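N-acetyltransferase family protein (Bacillus anthracis, PDB 3LNB) probably transfers the acetyl group of acetyl-coenzyme A to arylamines, as an arylamine N-acetyltransferase that inactivates the drug sulfamethoxazole. Local coordinates at residues F52-G63 against D153-P164; V117-Y125 against I217-I226. The protein carries 1 engineered substitution. All blocks are in the same frame, centred on the assembly; numbering follows the deposited sequence.

Interaction 1: residues F52-G63 against D153-P164; sequences FNDLDEILLNMG and DAGFASHLPLHP. With COA (coenzyme A), chain B; FMT (formic acid), chain C.
Asp-56 and Leu-59, on helix 55-63, lie against the irregular segment 153-164: the CA of Asp-56 is 4.9 Å from that of His-163, and the CA of Leu-59 is 5.0 Å from that of Leu-162. The one direct polar link runs from His-163 ND1 to Asp-56 OD1, a nearly straight hydrogen bond (173° at the hydrogen) refined so short that its exact length is doubtful. OD1 meets the imidazole at its edge, with the carboxylate turned 54° from the ring plane. At another corner His-163 NE2 donates to O1 of a formic acid molecule, probably from the crystallisation liquor, 2.9 Å away. Water 1 adds a bridge, donating to the backbone O of both Asp-56 and Leu-162.

Leu-59 is the main apolar plug. Its chi1 of -67° sets CG beside the backbone N, and the two methyls part: Leu-59 CD1 presses on the Leu-162/His-163 peptide, 3.2 Å from His-163 N, while CD2 reaches Ala-154 CB. Met-62, bent at chi3, brings CE to 3.8 Å from Ala-154 CB. Pro-164, a compact ring, packs its CG against Leu-55 CD1 (3.8 Å). Gly-63, lacking a side chain, lets Leu-160 CD1 approach its CA to 3.7 Å.

The helix thus backs the loop whose type II' turn, 156-159, presents Ser-158 N and OG to coenzyme A O9P. At the loop's start Asp-153 forms an Asx turn with Gly-155 and also bonds His-138, consistent with the Cys-His-Asp triad of arylamine N-acetyltransferases.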
# COMPACT_ATOMS: atom_id res chain seq x y z
N PHE A 52 -17.51 -2.07 9.40
CA PHE A 52 -16.70 -0.86 9.37
C PHE A 52 -15.66 -0.81 10.49
O PHE A 52 -14.49 -0.51 10.25
CB PHE A 52 -17.60 0.37 9.45
CG PHE A 52 -16.85 1.66 9.41
CD1 PHE A 52 -16.32 2.14 8.21
CD2 PHE A 52 -16.66 2.41 10.57
CE1 PHE A 52 -15.61 3.33 8.17
CE2 PHE A 52 -15.95 3.61 10.54
CZ PHE A 52 -15.42 4.07 9.34
N ASN A 53 -16.10 -1.11 11.71
CA ASN A 53 -15.20 -1.07 12.84
C ASN A 53 -14.07 -2.09 12.75
O ASN A 53 -13.10 -1.99 13.49
CB ASN A 53 -15.96 -1.26 14.16
CG ASN A 53 -16.87 -0.08 14.49
OD1 ASN A 53 -16.74 1.00 13.92
ND2 ASN A 53 -17.79 -0.28 15.43
N ASP A 54 -14.18 -3.05 11.84
CA ASP A 54 -13.15 -4.08 11.67
C ASP A 54 -12.06 -3.70 10.66
O ASP A 54 -11.10 -4.46 10.47
CB ASP A 54 -13.78 -5.40 11.23
CG ASP A 54 -14.70 -5.99 12.28
OD1 ASP A 54 -14.22 -6.22 13.40
OD2 ASP A 54 -15.89 -6.23 11.97
N LEU A 55 -12.22 -2.55 10.02
CA LEU A 55 -11.26 -2.10 9.02
C LEU A 55 -9.87 -1.81 9.57
O LEU A 55 -8.87 -2.02 8.88
CB LEU A 55 -11.81 -0.88 8.27
CG LEU A 55 -13.05 -1.15 7.42
CD1 LEU A 55 -13.60 0.15 6.84
CD2 LEU A 55 -12.69 -2.12 6.31
N ASP A 56 -9.81 -1.33 10.81
CA ASP A 56 -8.56 -1.01 11.46
C ASP A 56 -7.71 -2.27 11.60
O ASP A 56 -6.51 -2.26 11.32
CB ASP A 56 -8.85 -0.41 12.83
CG ASP A 56 -9.84 0.73 12.74
OD1 ASP A 56 -9.41 1.89 12.62
OD2 ASP A 56 -11.06 0.45 12.75
N GLU A 57 -8.35 -3.34 12.03
CA GLU A 57 -7.68 -4.62 12.21
C GLU A 57 -7.18 -5.14 10.87
O GLU A 57 -6.09 -5.68 10.78
CB GLU A 57 -8.65 -5.63 12.83
CG GLU A 57 -8.24 -7.07 12.68
CD GLU A 57 -9.12 -8.01 13.48
OE1 GLU A 57 -10.36 -7.84 13.45
OE2 GLU A 57 -8.56 -8.92 14.13
N ILE A 58 -7.98 -4.95 9.82
CA ILE A 58 -7.59 -5.40 8.49
C ILE A 58 -6.34 -4.65 8.04
O ILE A 58 -5.36 -5.26 7.63
CB ILE A 58 -8.71 -5.17 7.44
CG1 ILE A 58 -9.94 -5.99 7.81
CG2 ILE A 58 -8.21 -5.56 6.04
CD1 ILE A 58 -9.72 -7.47 7.74
N LEU A 59 -6.39 -3.32 8.12
CA LEU A 59 -5.26 -2.49 7.71
C LEU A 59 -4.00 -2.77 8.52
O LEU A 59 -2.90 -2.81 7.98
CB LEU A 59 -5.62 -1.01 7.83
CG LEU A 59 -6.69 -0.48 6.87
CD1 LEU A 59 -7.07 0.95 7.26
CD2 LEU A 59 -6.17 -0.55 5.43
N LEU A 60 -4.17 -2.96 9.83
CA LEU A 60 -3.04 -3.24 10.70
C LEU A 60 -2.31 -4.52 10.30
O LEU A 60 -1.09 -4.53 10.13
CB LEU A 60 -3.51 -3.34 12.16
CG LEU A 60 -2.52 -3.97 13.15
CD1 LEU A 60 -1.24 -3.13 13.25
CD2 LEU A 60 -3.20 -4.08 14.50
N ASN A 61 -3.06 -5.61 10.16
CA ASN A 61 -2.46 -6.89 9.80
C ASN A 61 -1.80 -6.86 8.43
O ASN A 61 -0.74 -7.46 8.25
CB ASN A 61 -3.51 -8.00 9.88
CG ASN A 61 -3.87 -8.36 11.32
OD1 ASN A 61 -3.99 -7.49 12.18
ND2 ASN A 61 -4.05 -9.65 11.58
N MET A 62 -2.41 -6.16 7.48
CA MET A 62 -1.84 -6.05 6.15
C MET A 62 -0.48 -5.38 6.25
O MET A 62 0.49 -5.84 5.66
CB MET A 62 -2.74 -5.22 5.22
CG MET A 62 -4.00 -5.94 4.74
SD MET A 62 -4.91 -4.99 3.50
CE MET A 62 -3.90 -5.23 2.05
N GLY A 63 -0.41 -4.29 7.01
CA GLY A 63 0.85 -3.59 7.16
C GLY A 63 1.94 -4.42 7.82
O GLY A 63 3.12 -4.31 7.49
N ASP A 153 -6.25 3.09 2.41
CA ASP A 153 -4.98 2.92 1.73
C ASP A 153 -4.01 2.00 2.46
O ASP A 153 -3.54 2.32 3.54
CB ASP A 153 -4.33 4.29 1.51
CG ASP A 153 -3.11 4.23 0.60
OD1 ASP A 153 -2.70 3.13 0.20
OD2 ASP A 153 -2.57 5.32 0.30
N ALA A 154 -3.71 0.87 1.84
CA ALA A 154 -2.78 -0.09 2.42
C ALA A 154 -1.56 -0.21 1.53
O ALA A 154 -0.78 -1.15 1.67
CB ALA A 154 -3.46 -1.45 2.57
N GLY A 155 -1.40 0.73 0.61
CA GLY A 155 -0.27 0.67 -0.31
C GLY A 155 0.77 1.77 -0.22
O GLY A 155 1.68 1.81 -1.05
N PHE A 156 0.67 2.64 0.77
CA PHE A 156 1.62 3.75 0.91
C PHE A 156 2.92 3.38 1.64
O PHE A 156 3.52 4.22 2.32
CB PHE A 156 0.94 4.94 1.60
CG PHE A 156 1.53 6.28 1.25
CD1 PHE A 156 1.09 7.44 1.89
CD2 PHE A 156 2.54 6.40 0.28
CE1 PHE A 156 1.64 8.69 1.58
CE2 PHE A 156 3.09 7.65 -0.04
CZ PHE A 156 2.64 8.80 0.62
N ALA A 157 3.34 2.13 1.50
CA ALA A 157 4.57 1.60 2.10
C ALA A 157 4.75 1.83 3.60
O ALA A 157 4.13 1.14 4.41
CB ALA A 157 5.79 2.15 1.35
N SER A 158 5.59 2.78 3.98
CA SER A 158 5.82 3.04 5.40
C SER A 158 4.86 4.09 5.94
O SER A 158 4.74 4.25 7.16
CB SER A 158 7.26 3.50 5.65
OG SER A 158 7.48 4.82 5.17
N HIS A 159 4.17 4.80 5.04
CA HIS A 159 3.22 5.84 5.42
C HIS A 159 1.79 5.29 5.44
O HIS A 159 0.90 5.81 4.78
CB HIS A 159 3.31 7.00 4.43
CG HIS A 159 4.71 7.48 4.20
ND1 HIS A 159 5.48 8.03 5.21
CD2 HIS A 159 5.50 7.45 3.10
CE1 HIS A 159 6.68 8.32 4.73
NE2 HIS A 159 6.72 7.98 3.46
N LEU A 160 1.58 4.23 6.22
CA LEU A 160 0.28 3.59 6.32
C LEU A 160 -0.58 4.21 7.42
O LEU A 160 -0.18 4.25 8.58
CB LEU A 160 0.46 2.10 6.57
CG LEU A 160 1.20 1.32 5.48
CD1 LEU A 160 1.45 -0.11 5.96
CD2 LEU A 160 0.37 1.33 4.20
N PRO A 161 -1.78 4.69 7.08
CA PRO A 161 -2.67 5.29 8.08
C PRO A 161 -3.17 4.26 9.10
O PRO A 161 -3.36 4.58 10.27
CB PRO A 161 -3.80 5.88 7.24
CG PRO A 161 -3.10 6.24 5.97
CD PRO A 161 -2.26 5.01 5.72
N LEU A 162 -3.39 3.04 8.62
CA LEU A 162 -3.87 1.94 9.46
C LEU A 162 -5.28 2.15 10.02
O LEU A 162 -5.70 1.47 10.97
CB LEU A 162 -2.88 1.69 10.60
CG LEU A 162 -1.44 1.39 10.17
CD1 LEU A 162 -0.60 1.11 11.41
CD2 LEU A 162 -1.41 0.20 9.21
N HIS A 163 -6.01 3.10 9.44
CA HIS A 163 -7.39 3.42 9.81
C HIS A 163 -8.01 4.16 8.62
O HIS A 163 -7.30 4.81 7.86
CB HIS A 163 -7.46 4.40 11.00
CG HIS A 163 -6.75 3.93 12.23
ND1 HIS A 163 -7.28 2.98 13.08
CD2 HIS A 163 -5.55 4.27 12.75
CE1 HIS A 163 -6.44 2.77 14.07
NE2 HIS A 163 -5.38 3.54 13.89
N PRO A 164 -9.33 4.05 8.44
CA PRO A 164 -9.92 4.77 7.32
C PRO A 164 -9.68 6.25 7.60
O PRO A 164 -9.75 6.67 8.76
CB PRO A 164 -11.40 4.42 7.43
CG PRO A 164 -11.38 3.04 7.99
CD PRO A 164 -10.31 3.12 9.05
N1A COA B . 11.44 2.65 -4.96
C2A COA B . 12.57 1.99 -4.77
N3A COA B . 13.37 2.26 -3.76
C4A COA B . 13.06 3.22 -2.89
C5A COA B . 11.89 3.95 -3.05
C6A COA B . 11.07 3.64 -4.13
N6A COA B . 9.92 4.29 -4.32
N7A COA B . 11.82 4.82 -2.06
C8A COA B . 12.89 4.66 -1.29
N9A COA B . 13.65 3.68 -1.79
C1B COA B . 14.88 3.14 -1.15
C2B COA B . 15.97 4.18 -0.93
O2B COA B . 16.69 4.39 -2.15
C3B COA B . 16.84 3.46 0.09
O3B COA B . 17.84 2.66 -0.55
P3B COA B . 19.26 2.47 0.16
O7A COA B . 19.14 2.16 1.60
O8A COA B . 20.03 1.32 -0.65
O9A COA B . 20.06 3.85 -0.11
C4B COA B . 15.84 2.56 0.84
O4B COA B . 14.57 2.75 0.19
C5B COA B . 15.71 2.98 2.30
O5B COA B . 15.21 4.31 2.39
P1A COA B . 15.19 5.06 3.81
O1A COA B . 14.37 6.43 3.58
O2A COA B . 16.55 5.30 4.33
O3A COA B . 14.33 4.12 4.79
P2A COA B . 12.72 4.06 4.82
O4A COA B . 12.27 5.14 5.91
O5A COA B . 12.26 2.69 5.17
O6A COA B . 12.17 4.58 3.40
CBP COA B . 10.33 3.57 2.11
CCP COA B . 11.84 3.67 2.34
CDP COA B . 9.68 2.87 3.31
CEP COA B . 10.07 2.75 0.84
CAP COA B . 9.74 4.97 1.94
OAP COA B . 10.39 5.63 0.86
C9P COA B . 8.24 4.91 1.64
O9P COA B . 7.42 4.60 2.51
N8P COA B . 7.92 5.22 0.38
C7P COA B . 6.53 5.24 -0.11
C6P COA B . 6.45 4.62 -1.50
C5P COA B . 5.14 4.99 -2.20
O5P COA B . 4.97 6.12 -2.64
N4P COA B . 4.24 4.01 -2.31
C3P COA B . 2.94 4.23 -2.95
C2P COA B . 3.06 4.20 -4.48
S1P COA B . 3.43 2.54 -5.16
C FMT C . -2.22 2.23 15.02
O1 FMT C . -2.94 3.12 15.43
O2 FMT C . -0.89 2.37 15.10
O HOH W 1 -4.98 -0.17 12.96

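Interaction 2: residues V117-Y125 against I217-I226; sequences VYKVAGTVY and IGYAFTLDPI
Thr-123 and Ala-220 form the antiparallel hydrogen-bonded pair of a ladder beside the coenzyme A pocket, to which Val-124 contributes; its side chain touches the coenzyme. Thr-123 N reaches Ala-220 O, and Ala-220 N reaches Thr-123 O, both at 2.9 Å; Tyr-125 N adds a bond to Gly-218 O. Donors in these three bonds are tilted somewhat from the carbonyl planes. Strands 117-125 and 217-225 run at 152° to each other.

Beyond Phe-221 the strands part and water takes over. Water 4 joins Ala-121 O to Thr-222 OG1, and water 3 joins Ala-121 N to Asp-224 O. Direct bonding resumes where Ile-226 N donates to Lys-119 O (3.0 Å), approaching from above the carbonyl plane.

The pair sits mid-sheet: strand 131-145 flanks 117-125, and strand 191-196 flanks 217-225. There Gly-218 and Tyr-219 together face Leu-193 in a classic beta bulge. Tyr-219 and Phe-221 both carry CG between the backbone N and the carbonyl carbon (chi1 54° and 65°), leaving their CB atoms against the partner strand while the rings lead away. Tyr-219 CB lies 3.2 Å from Thr-123 O, and its ring meets His-138 edge-to-face. Across from Phe-221 on the other strand, Gly-122 has no side chain, and its CA comes within 3.1 Å of Ala-220 O.

Side chains cover the end where water bridges the strands. Val-120 sets CB 3.4 Å from Thr-222 O, with CG2 near Phe-221 CD2. Ile-226 extends its CG1-CD1 arm over the backbone, with CD1 3.4 Å from Val-120 C. Tyr-118 crosses Leu-223 and Pro-225: its OH touches Leu-223 CB at 3.7 Å, while ring atom CD2 rests on Pro-225 CG.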
# COMPACT_ATOMS: atom_id res chain seq x y z
N VAL A 117 -17.21 0.38 -2.08
CA VAL A 117 -15.86 0.85 -2.37
C VAL A 117 -15.56 0.94 -3.85
O VAL A 117 -16.21 0.29 -4.66
CB VAL A 117 -14.81 -0.08 -1.74
CG1 VAL A 117 -14.87 -0.01 -0.22
CG2 VAL A 117 -15.04 -1.52 -2.20
N TYR A 118 -14.58 1.77 -4.19
CA TYR A 118 -14.12 1.90 -5.57
C TYR A 118 -12.68 2.40 -5.55
O TYR A 118 -12.24 3.02 -4.58
CB TYR A 118 -15.03 2.82 -6.41
CG TYR A 118 -15.11 4.26 -5.98
CD1 TYR A 118 -16.01 4.67 -4.99
CD2 TYR A 118 -14.30 5.23 -6.59
CE1 TYR A 118 -16.11 6.02 -4.63
CE2 TYR A 118 -14.39 6.57 -6.23
CZ TYR A 118 -15.29 6.96 -5.25
OH TYR A 118 -15.38 8.29 -4.91
N LYS A 119 -11.95 2.11 -6.62
CA LYS A 119 -10.56 2.50 -6.75
C LYS A 119 -10.42 3.82 -7.51
O LYS A 119 -11.23 4.12 -8.38
CB LYS A 119 -9.77 1.42 -7.50
CG LYS A 119 -9.84 0.03 -6.87
CD LYS A 119 -9.04 -1.00 -7.68
CE LYS A 119 -9.70 -1.32 -9.01
NZ LYS A 119 -11.05 -1.92 -8.83
N VAL A 120 -9.39 4.59 -7.16
CA VAL A 120 -9.11 5.85 -7.84
C VAL A 120 -7.60 5.97 -7.97
O VAL A 120 -6.85 5.37 -7.20
CB VAL A 120 -9.64 7.09 -7.07
CG1 VAL A 120 -11.14 6.96 -6.83
CG2 VAL A 120 -8.89 7.27 -5.76
N ALA A 121 -7.14 6.75 -8.94
CA ALA A 121 -5.71 6.92 -9.11
C ALA A 121 -5.24 8.07 -8.23
O ALA A 121 -6.02 8.93 -7.83
CB ALA A 121 -5.38 7.20 -10.57
N GLY A 122 -3.95 8.07 -7.94
CA GLY A 122 -3.35 9.12 -7.14
C GLY A 122 -1.96 9.38 -7.69
O GLY A 122 -1.42 8.57 -8.43
N THR A 123 -1.40 10.53 -7.33
CA THR A 123 -0.07 10.92 -7.77
C THR A 123 0.66 11.33 -6.49
O THR A 123 0.24 12.24 -5.79
CB THR A 123 -0.14 12.12 -8.74
OG1 THR A 123 -0.97 11.79 -9.86
CG2 THR A 123 1.26 12.48 -9.25
N VAL A 124 1.76 10.63 -6.19
CA VAL A 124 2.54 10.91 -4.98
C VAL A 124 3.49 12.09 -5.17
O VAL A 124 3.94 12.36 -6.28
CB VAL A 124 3.37 9.66 -4.57
CG1 VAL A 124 4.18 9.95 -3.32
CG2 VAL A 124 2.46 8.47 -4.34
N TYR A 125 3.80 12.79 -4.08
CA TYR A 125 4.72 13.91 -4.16
C TYR A 125 6.07 13.47 -3.59
O TYR A 125 6.13 12.85 -2.53
CB TYR A 125 4.21 15.11 -3.36
CG TYR A 125 5.01 16.37 -3.60
CD1 TYR A 125 4.90 17.06 -4.81
CD2 TYR A 125 5.90 16.86 -2.64
CE1 TYR A 125 5.66 18.21 -5.06
CE2 TYR A 125 6.67 18.00 -2.88
CZ TYR A 125 6.54 18.67 -4.10
OH TYR A 125 7.29 19.80 -4.35
N ILE A 217 2.06 17.30 1.66
CA ILE A 217 1.28 16.45 0.77
C ILE A 217 1.90 15.08 0.58
O ILE A 217 3.07 14.96 0.22
CB ILE A 217 1.13 17.09 -0.63
CG1 ILE A 217 0.28 18.35 -0.54
CG2 ILE A 217 0.52 16.08 -1.60
CD1 ILE A 217 0.21 19.13 -1.82
N GLY A 218 1.12 14.04 0.84
CA GLY A 218 1.59 12.68 0.63
C GLY A 218 1.30 12.41 -0.83
O GLY A 218 2.20 12.10 -1.62
N TYR A 219 0.03 12.55 -1.20
CA TYR A 219 -0.38 12.37 -2.58
C TYR A 219 -1.69 13.10 -2.87
O TYR A 219 -2.46 13.42 -1.97
CB TYR A 219 -0.53 10.89 -2.94
CG TYR A 219 -1.44 10.09 -2.04
CD1 TYR A 219 -0.91 9.29 -1.03
CD2 TYR A 219 -2.83 10.13 -2.18
CE1 TYR A 219 -1.73 8.54 -0.20
CE2 TYR A 219 -3.67 9.39 -1.35
CZ TYR A 219 -3.11 8.59 -0.36
OH TYR A 219 -3.90 7.84 0.46
N ALA A 220 -1.88 13.38 -4.15
CA ALA A 220 -3.08 14.04 -4.63
C ALA A 220 -3.89 12.95 -5.31
O ALA A 220 -3.34 11.92 -5.72
CB ALA A 220 -2.72 15.12 -5.64
N PHE A 221 -5.20 13.16 -5.43
CA PHE A 221 -6.08 12.20 -6.10
C PHE A 221 -7.41 12.85 -6.46
O PHE A 221 -7.69 13.98 -6.08
CB PHE A 221 -6.32 10.96 -5.22
CG PHE A 221 -7.06 11.23 -3.94
CD1 PHE A 221 -6.40 11.74 -2.82
CD2 PHE A 221 -8.43 10.97 -3.85
CE1 PHE A 221 -7.10 11.99 -1.64
CE2 PHE A 221 -9.13 11.22 -2.66
CZ PHE A 221 -8.47 11.73 -1.56
N THR A 222 -8.21 12.11 -7.24
CA THR A 222 -9.53 12.57 -7.66
C THR A 222 -10.51 11.46 -7.31
O THR A 222 -10.10 10.40 -6.82
CB THR A 222 -9.60 12.81 -9.19
OG1 THR A 222 -9.55 11.55 -9.87
CG2 THR A 222 -8.44 13.67 -9.65
N LEU A 223 -11.79 11.68 -7.55
CA LEU A 223 -12.79 10.67 -7.25
C LEU A 223 -13.28 9.95 -8.52
O LEU A 223 -14.36 9.35 -8.53
CB LEU A 223 -13.97 11.31 -6.49
CG LEU A 223 -13.56 12.05 -5.19
CD1 LEU A 223 -14.80 12.55 -4.48
CD2 LEU A 223 -12.78 11.12 -4.27
N ASP A 224 -12.47 10.00 -9.58
CA ASP A 224 -12.80 9.32 -10.83
C ASP A 224 -12.49 7.83 -10.68
O ASP A 224 -11.33 7.45 -10.52
CB ASP A 224 -11.96 9.87 -12.00
CG ASP A 224 -12.15 11.36 -12.22
OD1 ASP A 224 -13.30 11.84 -12.16
OD2 ASP A 224 -11.14 12.06 -12.46
N PRO A 225 -13.52 6.97 -10.75
CA PRO A 225 -13.38 5.51 -10.62
C PRO A 225 -12.50 4.89 -11.71
O PRO A 225 -12.65 5.20 -12.89
CB PRO A 225 -14.82 5.01 -10.75
CG PRO A 225 -15.64 6.17 -10.28
CD PRO A 225 -14.93 7.35 -10.90
N ILE A 226 -11.60 4.00 -11.31
CA ILE A 226 -10.72 3.34 -12.27
C ILE A 226 -10.96 1.83 -12.27
O ILE A 226 -11.22 1.23 -11.23
CB ILE A 226 -9.23 3.63 -11.97
CG1 ILE A 226 -8.85 3.10 -10.59
CG2 ILE A 226 -8.98 5.12 -12.08
CD1 ILE A 226 -7.40 3.37 -10.21
O HOH W 2 -13.04 0.90 -8.93
O HOH W 3 -8.90 8.10 -10.61
O HOH W 4 -7.39 10.36 -9.75
O HOH W 5 -3.64 11.88 -8.95
O HOH W 6 4.86 11.66 -0.34

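Along the chain from the N terminus the segments come in the order 52-63, 117-125, 153-164, 217-226, so the two contacts cross. Interaction 1 closes a loop of 89 residues, bringing the helix near the N terminus to the connection between strands 148-152 and 165-166. Interaction 2 closes one of 91 residues, all without helix, by setting strand 216-225 beside 116-126. Their centres lie 16 Å apart, yet they touch: Asp-153 OD2 is 2.9 Å from Tyr-219 OH, a probable but weak hydrogen bond, and the Phe-156 ring, beside the coenzyme, packs edge-to-face with Tyr-219. Helix, coenzyme-binding loop and eight-stranded sheet are thereby tied together.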